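Local coordinates for DUF2790 domain-containing protein (Pseudomonas aeruginosa, PDB 4F98), which is of unknown function but belongs to the DUF2790 family and is probably exported through a signal peptide, at the interface of chains A and B. Coordinates in Å, arbitrary orientation; residue numbers count along the deposited sequence, not the author numbering. Chains: chain A/B, hypothetical protein.

The interface of chains A and B. Residues chain A 26-28; chain B 66-67.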
ATOM      1  N   LYS A  26      16.569   5.291   0.014  1.00 13.09           N
ATOM      2  CA  LYS A  26      17.586   4.714  -0.858  1.00 13.24           C
ATOM      3  C   LYS A  26      17.249   3.257  -1.154  1.00 13.14           C
ATOM      4  O   LYS A  26      17.225   2.844  -2.305  1.00 15.92           O
ATOM      5  CB  LYS A  26      18.960   4.793  -0.226  1.00 13.64           C
ATOM      6  CG  LYS A  26      20.083   4.349  -1.150  1.00 15.76           C
ATOM      7  CD  LYS A  26      21.419   4.487  -0.468  1.00 15.69           C
ATOM      8  CE  LYS A  26      22.557   4.028  -1.365  1.00 19.18           C
ATOM      9  NZ  LYS A  26      23.879   4.157  -0.690  1.00 17.93           N
ATOM     10  N   ASN A  27      17.033   2.474  -0.096  1.00 12.24           N
ATOM     11  CA  ASN A  27      16.713   1.060  -0.208  1.00 12.74           C
ATOM     12  C   ASN A  27      15.604   0.673   0.758  1.00 12.15           C
ATOM     13  O   ASN A  27      15.558   1.153   1.863  1.00 13.36           O
ATOM     14  CB  ASN A  27      17.948   0.191   0.086  1.00 13.09           C
ATOM     15  CG  ASN A  27      18.992   0.263  -1.011  1.00 15.74           C
ATOM     16  OD1 ASN A  27      18.699  -0.006  -2.176  1.00 20.70           O
ATOM     17  ND2 ASN A  27      20.215   0.612  -0.641  1.00 19.05           N
ATOM     18  N   VAL A  28      14.747  -0.225   0.319  1.00 11.63           N
ATOM     19  CA  VAL A  28      13.730  -0.847   1.158  1.00 10.71           C
ATOM     20  C   VAL A  28      14.316  -2.190   1.591  1.00 10.84           C
ATOM     21  O   VAL A  28      14.593  -3.065   0.766  1.00 14.56           O
ATOM     22  CB  VAL A  28      12.391  -1.019   0.401  1.00 12.19           C
ATOM     23  CG1 VAL A  28      11.358  -1.736   1.282  1.00 12.65           C
ATOM     24  CG2 VAL A  28      11.862   0.336  -0.091  1.00 13.66           C
TER
ATOM     25  N   THR B  66      11.490  -5.556  -1.950  1.00 13.49           N
ATOM     26  CA  THR B  66      12.604  -4.916  -1.273  1.00 13.65           C
ATOM     27  C   THR B  66      13.737  -4.740  -2.291  1.00 14.59           C
ATOM     28  O   THR B  66      13.663  -5.260  -3.418  1.00 16.78           O
ATOM     29  CB  THR B  66      13.055  -5.760  -0.054  1.00 14.64           C
ATOM     30  OG1 THR B  66      13.304  -7.088  -0.487  1.00 20.08           O
ATOM     31  CG2 THR B  66      11.971  -5.839   1.002  1.00 15.36           C
ATOM     32  N   SER B  67      14.759  -3.988  -1.898  1.00 15.28           N
ATOM     33  CA  SER B  67      15.924  -3.716  -2.744  1.00 19.99           C
ATOM     34  C   SER B  67      16.931  -4.857  -2.641  1.00 25.77           C
ATOM     35  O   SER B  67      16.893  -5.664  -1.694  1.00 29.59           O
ATOM     36  CB  SER B  67      16.584  -2.415  -2.314  1.00 23.41           C
ATOM     37  OG  SER B  67      15.646  -1.364  -2.290  1.00 21.65           O
TER
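The last ordered residues of chain B, B:Thr66 and B:Ser67, lie as an extended tail against A:Asn27 and A:Val28, which begin strand 27-31 of the partner in this DUF2790 protein. The two-fold symmetry of the interface repeats the arrangement with the chains exchanged; the pairing may or may not be the biological one. Two hydrogen bonds use both backbone polar atoms of A:Val28. The amide N of B:Ser67 donates to the carbonyl O of A:Val28 at 2.8 Å, and the angle of 173° at the hydrogen makes the bond nearly straight. The donor lies in the carbonyl plane but stands off the C=O direction. The second bond ends on a side chain: the amide N of A:Val28 donates to the hydroxyl OG of B:Ser67 at 3.0 Å, slightly more bent at 155°. In B:Ser67 the hydroxyl lies beside its own backbone N and anti to the carbonyl carbon (chi1 -54°), which brings OG and N to the same residue of chain A and lets one serine answer both donor and acceptor. The pair of bonds resembles the pairing of strands, the hydroxyl perhaps taking the acceptor role of a backbone carbonyl.

Alongside this pair, the A:Asn27 side chain flanks the serine methylene. Its CB is 3.8 Å from CB of B:Ser67, and its carboxamide oxygen OD1 approaches that same CB at 3.2 Å. OD1 is also 3.3 Å from OG of B:Ser67, a polar proximity for which no hydrogen bond is assigned. On the other flank, B:Thr66 places its CB 3.2 Å from the carbonyl O of A:Val28, beside the bonded serine amide. Its methyl CG2 comes no nearer than 4.2 Å to CG1 of A:Val28, so the two side chains, crossing at about a right angle, barely meet.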